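Local coordinates for EKC/KEOPS complex subunit PCC1 (Saccharomyces cerevisiae, PDB 4WXA), which serves as the dimerization module of the EKC/KEOPS complex, which is required to form the threonylcarbamoyl group on adenosine 37 of tRNAs reading codons that begin with adenine, at the interface of chains A and B. Sequence-based numbering; all coordinates share one arbitrary frame. Chains: chain A, EKC/KEOPS complex subunit PCC1; chain B, EKC/KEOPS complex subunit GON7.

Contact 1: the interface of chains A and B. Residues chain A 17-20, 24, 78, 81-82, 84-85; chain B 65, 67-68, 70-71, 74.
B:Leu67, in the first turn of GON7 helix 66-94, packs between PCC1 helix 63-88 and the loop and start of helix 22-31 that follow strand 11-18. Its CG stands anti to the carbonyl carbon and beside the backbone N (chi1 -68°), which lays the side chain along A:Asp85, the two running past each other in opposite directions. CB comes first, packing on A:Asp85 CB at 3.9 Å. CG is near the modelled end of A:Glu20, whose side chain is incomplete. At the fork, CD1 presses on the PCC1 helix backbone, 3.5 Å from A:Asp85 CA, while CD2 turns to the carboxamide of A:Gln24, with A:Gln24 OE1 4.2 Å away. A:Gln24 OE1 accepts A:Glu20 N at 3.0 Å, from above the carbonyl plane, which helps to hold the carboxamide. Beside the leucine, B:Thr65 and A:Asp85 meet tip to tip: B:Thr65 OG1 donates to A:Asp85 OD1 (2.9 Å) from above the carboxylate plane. The same hydroxyl accepts B:Gly68 N and so caps the start of the GON7 helix. One turn on, A:Val81 and B:Arg71 run antiparallel alongside each other, A:Val81 CG1 3.9 Å from B:Arg71 CB, and A:Val81 crosses B:Leu70 at about a right angle. B:Leu74 closes the row, its CB against A:Lys78 CG and its CD2 across A:Ile17 CG1. The site fastens the N-terminal end of the GON7 helix to the C-terminal part of the long PCC1 helix, joining the two KEOPS subunits.

Contact 2: the interface of chains A and B. Residues chain A 71, 74-75, 78; chain B 74-75, 78, 82.
In this polar seam between two long helices, 63-88 of the CTAG/PCC1-family subunit and 66-94 of GON7, the carboxamide of B:Gln78 is gripped at both ends. Its OE1 accepts A:Lys78 NZ at 2.9 Å, the NZ donor lying in the carbonyl plane on a lone pair. Its NE2 donates to A:Asp75 OD1 at 3.1 Å along an almost straight line (179° at H). The aspartate oxygen lies in the amide plane of the glutamine, yet is itself met from above its carboxylate, the two planes standing 80° apart. Weaker bonds run from NE2 to A:Ser71 O and OG. A:Lys78 NZ also donates to B:Thr75 OG1 (3.0 Å), its chain bent at chi3 (-59°) to cross both partners at about a right angle. An alanine in place of A:Lys78 would remove the NZ bonds to B:Gln78 OE1 and B:Thr75 OG1 together with the salt bridge to A:Asp75, and would probably leave the B:Gln78 carboxamide less firmly fixed in rotation. Further out, that long salt bridge, A:Asp75 OD1 to A:Lys78 NZ within PCC1 (3.8 Å), may steady the lysine tip. A:Ile74 CG2 packs on B:Gln78 CD at 3.8 Å, supporting the extended glutamine chain, whose CG is anti to the backbone N. At the margin B:Asn82 ND2 makes a weak bond to A:Ser71 OG.

Contact 3: the interface of chains A and B. Residues chain A 13-18, 74; chain B 3-6, 74, 77, 81.
PCC1 strand 11-18 and GON7 strand 5-10 pair antiparallel, A:Lys16 opposite B:Val5 and A:Leu15 opposite B:Ala6, so that a beta-sheet runs on from one chain into the other. A:Lys16 N donates to B:Val5 O at 2.8 Å, nearly straight (173° at H), and B:Val5 N returns a bond to A:Lys16 O at 3.1 Å; both donors lie in the carbonyl planes. On one face of this intermolecular sheet the aliphatic stem of A:Lys16 crosses B:Val5 obliquely. B:Val5 CG2 occupies the crowded position between its own backbone N and carbonyl carbon and touches CB, CG and CD of the lysine, with CG 3.9 Å away. The opposite face turns to the long helices. A:Leu15, with CG anti to the backbone N (chi1 -180°), sends CD1 alongside B:Leu77 CD2 at 3.6 Å, the two side chains running past each other in opposite directions. A:Leu13 and B:Ile81 meet tip to tip, CD1 to CG2 at 3.9 Å, while B:Ile81 CD1 crosses obliquely to A:Ile74 CD1 (4.1 Å) from PCC1 helix 63-88. At the strand end the ring of A:Pro18 lies against B:Leu3 and B:Pro4, its CD 3.6 Å from B:Pro4 CA and its CG 3.5 Å from B:Leu3 O. A glycine in place of A:Pro18 would lose these ring contacts and would probably loosen the pairing at this end.

Contact 4: the interface of chains A and B. Residues chain A 10-13, 63, 66-67; chain B 7-10, 81, 85, 88.
Main-chain bonds carry the sheet edge: A:Thr12 N donates to B:Ser9 O at 2.9 Å and B:Ser9 N to A:Thr12 O at 2.8 Å, each with the donor in the carbonyl plane. The antiparallel pairing continues with A:Leu13 opposite B:Tyr8. Charge and polar contacts gather on A:Asp63, whose CG is anti to the carbonyl carbon (chi1 -77°), pointing the carboxylate at GON7. B:Tyr8 OH donates to A:Asp63 OD1 at 2.7 Å, and B:Arg88 NE makes a hydrogen-bonded salt bridge to A:Asp63 OD2 at 3.1 Å. Each oxygen uses its syn lone pair, so both carboxylate oxygens are engaged, which would probably stabilise the charged form. The arginine bends at chi2 and chi3 and meets the carboxylate with its guanidinium plane turned 68° from it; its NH2 makes a weak bond back to B:Tyr8 OH. A:His11 lies beside the tyrosine, pointing the same way, with CD2 near the phenol oxygen. Apolar contacts flank the polar group. A:Leu66 CD2 meets the edge of the B:Tyr8 ring in its plane, 3.8 Å from CE2. B:Leu85 splits its methyls, CD1 on A:Arg67 CA at 3.7 Å and CD2 toward A:Asp63 CG at 3.9 Å. The site joins the first strands of both chains to the N-terminal end of PCC1 helix 63-88 and the later turns of GON7 helix 66-94.

Contact 1: the interface of chains A and B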
# COMPACT_ATOMS: atom_id res chain seq x y z
N ILE A 17 -10.76 1.93 -5.18
CA ILE A 17 -11.75 1.32 -4.33
C ILE A 17 -13.17 1.81 -4.70
O ILE A 17 -13.53 2.92 -4.40
CB ILE A 17 -11.45 1.66 -2.87
CG1 ILE A 17 -10.11 1.02 -2.47
CG2 ILE A 17 -12.50 1.13 -1.91
CD1 ILE A 17 -9.31 2.05 -1.73
N PRO A 18 -13.97 0.95 -5.36
CA PRO A 18 -15.31 1.32 -5.80
C PRO A 18 -16.33 1.27 -4.71
O PRO A 18 -16.61 0.23 -4.17
CB PRO A 18 -15.65 0.31 -6.87
CG PRO A 18 -14.45 -0.50 -7.08
CD PRO A 18 -13.52 -0.31 -5.93
N PHE A 19 -16.86 2.42 -4.34
CA PHE A 19 -17.97 2.42 -3.40
C PHE A 19 -19.33 2.41 -4.16
O PHE A 19 -19.39 2.53 -5.36
CB PHE A 19 -17.85 3.68 -2.55
CG PHE A 19 -16.76 3.62 -1.53
CD1 PHE A 19 -15.52 4.00 -1.85
CD2 PHE A 19 -17.02 3.20 -0.24
CE1 PHE A 19 -14.51 3.97 -0.91
CE2 PHE A 19 -16.03 3.17 0.71
CZ PHE A 19 -14.76 3.57 0.37
N GLU A 20 -20.42 2.33 -3.44
CA GLU A 20 -21.75 2.31 -4.08
C GLU A 20 -22.14 3.69 -4.66
O GLU A 20 -22.69 3.77 -5.72
CB GLU A 20 -22.81 1.87 -3.07
CG GLU A 20 -22.58 0.56 -2.30
CD GLU A 20 -23.74 0.20 -1.35
N GLN A 24 -20.54 8.38 -0.90
CA GLN A 24 -19.83 7.50 -0.02
C GLN A 24 -18.31 7.67 -0.25
O GLN A 24 -17.54 7.65 0.69
CB GLN A 24 -20.19 6.09 -0.34
CG GLN A 24 -21.45 5.62 0.32
CD GLN A 24 -21.75 4.12 0.07
OE1 GLN A 24 -21.09 3.45 -0.73
NE2 GLN A 24 -22.73 3.61 0.78
N LYS A 78 -10.59 -0.09 5.46
CA LYS A 78 -11.52 -1.14 5.90
C LYS A 78 -12.39 -0.68 7.02
O LYS A 78 -13.55 -1.07 7.08
CB LYS A 78 -10.80 -2.40 6.33
CG LYS A 78 -10.17 -3.13 5.14
CD LYS A 78 -9.58 -4.52 5.44
CE LYS A 78 -8.48 -4.55 6.48
NZ LYS A 78 -8.09 -5.99 6.67
N VAL A 81 -15.03 1.43 5.64
CA VAL A 81 -16.04 0.53 4.96
C VAL A 81 -16.96 -0.20 5.93
O VAL A 81 -18.15 -0.28 5.70
CB VAL A 81 -15.35 -0.48 4.01
CG1 VAL A 81 -16.32 -1.47 3.43
CG2 VAL A 81 -14.68 0.26 2.87
N GLU A 82 -16.42 -0.70 7.03
CA GLU A 82 -17.25 -1.34 8.06
C GLU A 82 -18.29 -0.32 8.55
O GLU A 82 -19.48 -0.58 8.51
CB GLU A 82 -16.37 -1.86 9.20
CG GLU A 82 -17.01 -2.85 10.18
N MET A 84 -19.45 2.42 7.30
CA MET A 84 -20.44 2.71 6.28
C MET A 84 -21.46 1.60 6.06
O MET A 84 -22.64 1.87 5.84
CB MET A 84 -19.74 3.03 4.97
CG MET A 84 -19.70 4.51 4.74
SD MET A 84 -18.64 4.95 3.40
CE MET A 84 -18.62 6.69 3.71
N ASP A 85 -21.00 0.35 6.12
CA ASP A 85 -21.87 -0.84 6.11
C ASP A 85 -22.92 -0.79 7.23
O ASP A 85 -24.09 -1.09 7.02
CB ASP A 85 -20.97 -2.09 6.26
CG ASP A 85 -21.64 -3.41 5.87
OD1 ASP A 85 -22.82 -3.46 5.45
OD2 ASP A 85 -20.92 -4.44 6.00
N THR B 65 -23.34 -8.28 2.57
CA THR B 65 -23.72 -7.04 1.86
C THR B 65 -22.65 -6.62 0.85
O THR B 65 -21.50 -7.08 0.93
CB THR B 65 -23.93 -5.89 2.83
OG1 THR B 65 -22.74 -5.68 3.59
CG2 THR B 65 -25.03 -6.19 3.77
N LEU B 67 -21.03 -3.76 0.71
CA LEU B 67 -19.92 -3.21 1.45
C LEU B 67 -19.17 -4.27 2.28
O LEU B 67 -17.97 -4.09 2.57
CB LEU B 67 -20.38 -2.07 2.37
CG LEU B 67 -20.86 -0.77 1.74
CD1 LEU B 67 -21.65 0.08 2.74
CD2 LEU B 67 -19.73 0.03 1.24
N GLY B 68 -19.89 -5.29 2.73
CA GLY B 68 -19.30 -6.38 3.47
C GLY B 68 -18.36 -7.16 2.58
O GLY B 68 -17.20 -7.39 2.93
N LEU B 70 -17.11 -5.92 -0.09
CA LEU B 70 -16.05 -4.98 -0.43
C LEU B 70 -14.91 -5.10 0.56
O LEU B 70 -13.76 -5.18 0.15
CB LEU B 70 -16.55 -3.53 -0.43
CG LEU B 70 -15.50 -2.42 -0.64
CD1 LEU B 70 -14.65 -2.70 -1.87
CD2 LEU B 70 -16.15 -1.07 -0.77
N ARG B 71 -15.26 -5.17 1.83
CA ARG B 71 -14.28 -5.23 2.90
C ARG B 71 -13.48 -6.56 2.88
O ARG B 71 -12.29 -6.55 3.20
CB ARG B 71 -14.96 -5.04 4.26
CG ARG B 71 -14.03 -5.07 5.47
CD ARG B 71 -14.64 -4.41 6.71
NE ARG B 71 -15.56 -5.29 7.44
N LEU B 74 -11.03 -6.30 0.15
CA LEU B 74 -9.88 -5.46 0.47
C LEU B 74 -8.93 -6.22 1.34
O LEU B 74 -7.75 -5.97 1.31
CB LEU B 74 -10.28 -4.22 1.24
CG LEU B 74 -10.94 -3.12 0.45
CD1 LEU B 74 -11.38 -2.02 1.41
CD2 LEU B 74 -9.97 -2.61 -0.61

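Contact 2: the interface of chains A and B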
# COMPACT_ATOMS: atom_id res chain seq x y z
N SER A 71 -0.17 -1.43 3.95
CA SER A 71 -1.00 -2.25 4.81
C SER A 71 -1.75 -1.42 5.84
O SER A 71 -2.95 -1.66 6.11
CB SER A 71 -0.18 -3.26 5.56
OG SER A 71 -1.06 -4.23 6.11
N ILE A 74 -4.59 0.66 4.25
CA ILE A 74 -5.65 -0.25 3.93
C ILE A 74 -6.46 -0.61 5.18
O ILE A 74 -7.68 -0.78 5.10
CB ILE A 74 -5.14 -1.49 3.24
CG1 ILE A 74 -4.66 -1.10 1.84
CG2 ILE A 74 -6.24 -2.54 3.12
CD1 ILE A 74 -4.11 -2.27 0.99
N ASP A 75 -5.82 -0.68 6.34
CA ASP A 75 -6.59 -0.97 7.56
C ASP A 75 -7.57 0.15 7.84
O ASP A 75 -8.71 -0.09 8.18
CB ASP A 75 -5.68 -1.17 8.78
CG ASP A 75 -5.10 -2.62 8.89
OD1 ASP A 75 -5.64 -3.59 8.27
OD2 ASP A 75 -4.11 -2.78 9.63
N LYS A 78 -10.59 -0.09 5.46
CA LYS A 78 -11.52 -1.14 5.90
C LYS A 78 -12.39 -0.68 7.02
O LYS A 78 -13.55 -1.07 7.08
CB LYS A 78 -10.80 -2.40 6.33
CG LYS A 78 -10.17 -3.13 5.14
CD LYS A 78 -9.58 -4.52 5.44
CE LYS A 78 -8.48 -4.55 6.48
NZ LYS A 78 -8.09 -5.99 6.67
N LEU B 74 -11.03 -6.30 0.15
CA LEU B 74 -9.88 -5.46 0.47
C LEU B 74 -8.93 -6.22 1.34
O LEU B 74 -7.75 -5.97 1.31
CB LEU B 74 -10.28 -4.22 1.24
CG LEU B 74 -10.94 -3.12 0.45
CD1 LEU B 74 -11.38 -2.02 1.41
CD2 LEU B 74 -9.97 -2.61 -0.61
N THR B 75 -9.45 -7.10 2.17
CA THR B 75 -8.58 -7.90 3.02
C THR B 75 -7.71 -8.86 2.18
O THR B 75 -6.55 -9.06 2.45
CB THR B 75 -9.39 -8.65 4.09
OG1 THR B 75 -9.92 -7.71 5.03
CG2 THR B 75 -8.49 -9.66 4.82
N GLN B 78 -4.99 -6.85 0.29
CA GLN B 78 -3.98 -6.50 1.25
C GLN B 78 -3.03 -7.65 1.49
O GLN B 78 -1.86 -7.44 1.78
CB GLN B 78 -4.67 -6.17 2.58
CG GLN B 78 -3.77 -5.75 3.71
CD GLN B 78 -4.55 -5.42 4.96
OE1 GLN B 78 -5.55 -6.05 5.25
NE2 GLN B 78 -4.11 -4.42 5.69
N ASN B 82 0.94 -7.73 0.35
CA ASN B 82 1.92 -8.05 1.38
C ASN B 82 2.72 -9.27 0.92
O ASN B 82 3.95 -9.28 0.97
CB ASN B 82 1.23 -8.28 2.74
CG ASN B 82 1.10 -6.98 3.58
OD1 ASN B 82 1.90 -6.04 3.48
ND2 ASN B 82 0.08 -6.93 4.42

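Contact 3: the interface of chains A and B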
# COMPACT_ATOMS: atom_id res chain seq x y z
N LEU A 13 2.50 2.28 -5.93
CA LEU A 13 1.34 1.47 -5.98
C LEU A 13 0.07 2.35 -6.01
O LEU A 13 -0.01 3.37 -5.34
CB LEU A 13 1.34 0.60 -4.76
CG LEU A 13 0.26 -0.49 -4.72
CD1 LEU A 13 0.83 -1.59 -3.93
CD2 LEU A 13 -0.98 -0.06 -4.01
N GLU A 14 -0.91 1.96 -6.79
CA GLU A 14 -2.19 2.68 -6.81
C GLU A 14 -3.29 1.71 -6.51
O GLU A 14 -3.44 0.63 -7.09
CB GLU A 14 -2.42 3.44 -8.09
CG GLU A 14 -3.88 3.84 -8.24
CD GLU A 14 -4.09 5.14 -9.00
OE1 GLU A 14 -3.86 5.16 -10.22
OE2 GLU A 14 -4.54 6.12 -8.38
N LEU A 15 -4.07 2.13 -5.57
CA LEU A 15 -5.17 1.36 -5.13
C LEU A 15 -6.51 2.04 -5.54
O LEU A 15 -6.68 3.25 -5.34
CB LEU A 15 -5.02 1.32 -3.66
CG LEU A 15 -6.07 0.55 -2.89
CD1 LEU A 15 -6.12 -0.92 -3.26
CD2 LEU A 15 -5.71 0.67 -1.41
N LYS A 16 -7.42 1.30 -6.17
CA LYS A 16 -8.76 1.91 -6.57
C LYS A 16 -9.91 1.19 -5.89
O LYS A 16 -10.01 -0.04 -5.97
CB LYS A 16 -8.98 1.84 -8.06
CG LYS A 16 -7.77 2.17 -8.92
CD LYS A 16 -8.22 2.23 -10.35
CE LYS A 16 -7.23 2.87 -11.28
NZ LYS A 16 -6.03 2.03 -11.54
N ILE A 17 -10.76 1.93 -5.18
CA ILE A 17 -11.75 1.32 -4.33
C ILE A 17 -13.17 1.81 -4.70
O ILE A 17 -13.53 2.92 -4.40
CB ILE A 17 -11.45 1.66 -2.87
CG1 ILE A 17 -10.11 1.02 -2.47
CG2 ILE A 17 -12.50 1.13 -1.91
CD1 ILE A 17 -9.31 2.05 -1.73
N PRO A 18 -13.97 0.95 -5.36
CA PRO A 18 -15.31 1.32 -5.80
C PRO A 18 -16.33 1.27 -4.71
O PRO A 18 -16.61 0.23 -4.17
CB PRO A 18 -15.65 0.31 -6.87
CG PRO A 18 -14.45 -0.50 -7.08
CD PRO A 18 -13.52 -0.31 -5.93
N ILE A 74 -4.59 0.66 4.25
CA ILE A 74 -5.65 -0.25 3.93
C ILE A 74 -6.46 -0.61 5.18
O ILE A 74 -7.68 -0.78 5.10
CB ILE A 74 -5.14 -1.49 3.24
CG1 ILE A 74 -4.66 -1.10 1.84
CG2 ILE A 74 -6.24 -2.54 3.12
CD1 ILE A 74 -4.11 -2.27 0.99
N LEU B 3 -14.57 -4.51 -8.90
CA LEU B 3 -13.83 -4.91 -7.73
C LEU B 3 -12.79 -3.85 -7.36
O LEU B 3 -12.36 -3.07 -8.19
CB LEU B 3 -13.10 -6.20 -8.01
CG LEU B 3 -13.86 -7.34 -8.68
CD1 LEU B 3 -12.86 -8.35 -9.26
CD2 LEU B 3 -14.75 -7.99 -7.64
N PRO B 4 -12.37 -3.86 -6.11
CA PRO B 4 -11.21 -3.06 -5.84
C PRO B 4 -10.00 -3.61 -6.58
O PRO B 4 -9.91 -4.79 -6.68
CB PRO B 4 -11.03 -3.21 -4.34
CG PRO B 4 -11.65 -4.50 -4.01
CD PRO B 4 -12.78 -4.68 -4.97
N VAL B 5 -9.09 -2.75 -7.06
CA VAL B 5 -7.86 -3.21 -7.72
C VAL B 5 -6.62 -2.42 -7.28
O VAL B 5 -6.71 -1.40 -6.61
CB VAL B 5 -7.95 -3.10 -9.27
CG1 VAL B 5 -9.09 -3.97 -9.82
CG2 VAL B 5 -8.06 -1.63 -9.68
N ALA B 6 -5.46 -2.93 -7.68
CA ALA B 6 -4.23 -2.25 -7.45
C ALA B 6 -3.22 -2.49 -8.55
O ALA B 6 -3.22 -3.55 -9.16
CB ALA B 6 -3.68 -2.70 -6.15
N LEU B 74 -11.03 -6.30 0.15
CA LEU B 74 -9.88 -5.46 0.47
C LEU B 74 -8.93 -6.22 1.34
O LEU B 74 -7.75 -5.97 1.31
CB LEU B 74 -10.28 -4.22 1.24
CG LEU B 74 -10.94 -3.12 0.45
CD1 LEU B 74 -11.38 -2.02 1.41
CD2 LEU B 74 -9.97 -2.61 -0.61
N LEU B 77 -6.92 -8.31 -0.99
CA LEU B 77 -5.99 -7.53 -1.80
C LEU B 77 -4.75 -7.20 -0.96
O LEU B 77 -3.63 -7.22 -1.43
CB LEU B 77 -6.71 -6.26 -2.29
CG LEU B 77 -6.24 -5.52 -3.53
CD1 LEU B 77 -6.20 -6.50 -4.71
CD2 LEU B 77 -7.18 -4.34 -3.81
N ILE B 81 -0.83 -7.96 -1.77
CA ILE B 81 0.19 -6.92 -1.81
C ILE B 81 1.31 -7.30 -0.85
O ILE B 81 2.47 -7.22 -1.19
CB ILE B 81 -0.42 -5.56 -1.46
CG1 ILE B 81 -1.29 -5.07 -2.62
CG2 ILE B 81 0.59 -4.46 -1.26
CD1 ILE B 81 -2.38 -4.09 -2.22

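Contact 4: the interface of chains A and B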
# COMPACT_ATOMS: atom_id res chain seq x y z
N ASP A 10 10.19 5.96 -6.32
CA ASP A 10 9.90 5.38 -7.61
C ASP A 10 9.37 3.94 -7.55
O ASP A 10 9.23 3.33 -8.56
CB ASP A 10 11.14 5.48 -8.49
CG ASP A 10 12.39 4.84 -7.86
OD1 ASP A 10 12.33 4.19 -6.76
OD2 ASP A 10 13.45 4.98 -8.54
N HIS A 11 9.14 3.40 -6.35
CA HIS A 11 8.31 2.24 -6.15
C HIS A 11 6.87 2.69 -5.85
O HIS A 11 6.60 3.29 -4.84
CB HIS A 11 8.82 1.48 -4.98
CG HIS A 11 10.15 0.81 -5.21
ND1 HIS A 11 11.34 1.52 -5.32
CD2 HIS A 11 10.47 -0.50 -5.29
CE1 HIS A 11 12.33 0.66 -5.50
NE2 HIS A 11 11.84 -0.57 -5.46
N THR A 12 5.94 2.43 -6.74
CA THR A 12 4.60 3.04 -6.64
C THR A 12 3.56 2.00 -6.66
O THR A 12 3.72 0.95 -7.27
CB THR A 12 4.30 4.05 -7.76
OG1 THR A 12 4.26 3.41 -9.01
CG2 THR A 12 5.41 5.09 -7.87
N LEU A 13 2.50 2.28 -5.93
CA LEU A 13 1.34 1.47 -5.98
C LEU A 13 0.07 2.35 -6.01
O LEU A 13 -0.01 3.37 -5.34
CB LEU A 13 1.34 0.60 -4.76
CG LEU A 13 0.26 -0.49 -4.72
CD1 LEU A 13 0.83 -1.59 -3.93
CD2 LEU A 13 -0.98 -0.06 -4.01
N ASP A 63 10.67 -1.28 -1.29
CA ASP A 63 9.56 -2.18 -1.05
C ASP A 63 9.27 -2.35 0.42
O ASP A 63 8.13 -2.65 0.80
CB ASP A 63 9.83 -3.55 -1.72
CG ASP A 63 9.61 -3.53 -3.23
OD1 ASP A 63 8.81 -2.74 -3.70
OD2 ASP A 63 10.22 -4.30 -3.98
N LEU A 66 7.25 0.72 1.51
CA LEU A 66 5.93 0.55 0.89
C LEU A 66 5.08 -0.45 1.67
O LEU A 66 3.94 -0.14 2.02
CB LEU A 66 6.07 0.17 -0.57
CG LEU A 66 4.84 0.29 -1.45
CD1 LEU A 66 4.44 1.76 -1.64
CD2 LEU A 66 5.12 -0.33 -2.79
N ARG A 67 5.63 -1.63 1.99
CA ARG A 67 4.81 -2.69 2.59
C ARG A 67 4.21 -2.19 3.90
O ARG A 67 2.98 -2.33 4.12
CB ARG A 67 5.61 -3.97 2.83
CG ARG A 67 4.81 -5.15 3.41
CD ARG A 67 5.70 -6.28 3.98
N GLN B 7 -2.38 -1.49 -8.80
CA GLN B 7 -1.31 -1.62 -9.77
C GLN B 7 0.03 -1.15 -9.08
O GLN B 7 0.07 -0.11 -8.40
CB GLN B 7 -1.68 -0.79 -10.99
CG GLN B 7 -0.64 -0.66 -12.09
CD GLN B 7 -0.41 -1.93 -12.86
OE1 GLN B 7 -1.35 -2.70 -13.15
NE2 GLN B 7 0.83 -2.17 -13.20
N TYR B 8 1.08 -1.92 -9.26
CA TYR B 8 2.41 -1.64 -8.67
C TYR B 8 3.42 -1.47 -9.76
O TYR B 8 3.40 -2.15 -10.76
CB TYR B 8 2.86 -2.81 -7.78
CG TYR B 8 4.34 -2.84 -7.39
CD1 TYR B 8 5.27 -3.48 -8.19
CD2 TYR B 8 4.79 -2.24 -6.23
CE1 TYR B 8 6.62 -3.51 -7.86
CE2 TYR B 8 6.12 -2.25 -5.89
CZ TYR B 8 7.03 -2.91 -6.71
OH TYR B 8 8.34 -2.93 -6.39
N SER B 9 4.35 -0.57 -9.53
CA SER B 9 5.36 -0.28 -10.52
C SER B 9 6.73 -0.05 -9.82
O SER B 9 6.78 0.62 -8.83
CB SER B 9 4.88 0.98 -11.21
OG SER B 9 5.74 1.40 -12.23
N ALA B 10 7.82 -0.55 -10.35
CA ALA B 10 9.14 -0.37 -9.73
C ALA B 10 10.21 -0.13 -10.78
O ALA B 10 10.06 -0.56 -11.91
CB ALA B 10 9.50 -1.59 -8.92
N ILE B 81 -0.83 -7.96 -1.77
CA ILE B 81 0.19 -6.92 -1.81
C ILE B 81 1.31 -7.30 -0.85
O ILE B 81 2.47 -7.22 -1.19
CB ILE B 81 -0.42 -5.56 -1.46
CG1 ILE B 81 -1.29 -5.07 -2.62
CG2 ILE B 81 0.59 -4.46 -1.26
CD1 ILE B 81 -2.38 -4.09 -2.22
N LEU B 85 5.17 -8.13 -1.92
CA LEU B 85 6.25 -7.23 -1.56
C LEU B 85 7.26 -8.00 -0.74
O LEU B 85 8.48 -7.83 -0.89
CB LEU B 85 5.73 -6.01 -0.81
CG LEU B 85 4.92 -5.00 -1.65
CD1 LEU B 85 4.25 -3.94 -0.79
CD2 LEU B 85 5.83 -4.33 -2.67
N ARG B 88 9.43 -9.80 -2.92
CA ARG B 88 10.39 -8.95 -3.58
C ARG B 88 11.55 -8.72 -2.66
O ARG B 88 12.67 -8.63 -3.12
CB ARG B 88 9.80 -7.60 -3.97
CG ARG B 88 8.64 -7.65 -4.99
CD ARG B 88 9.12 -7.39 -6.39
NE ARG B 88 9.65 -6.05 -6.54
CZ ARG B 88 10.38 -5.64 -7.57
NH1 ARG B 88 10.71 -6.45 -8.57
NH2 ARG B 88 10.81 -4.39 -7.61

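The four contacts form one continuous PCC1–GON7 interface built on two long helices and a paired strand edge. Contact 1 and contact 4 mark its ends, their C-alpha centres about 24 Å apart. Contacts 2 and 3 lie between, about 8 Å from each other, with A:Ile74 and B:Leu74 in common. B:Leu74 also belongs to contact 1, so it links three contacts, while A:Leu13 and B:Ile81 join contact 3 to contact 4. PCC1 helix 63-88 and GON7 helix 66-94 run through all four, which suggests that the subunits are held along most of these two helices within the KEOPS complex.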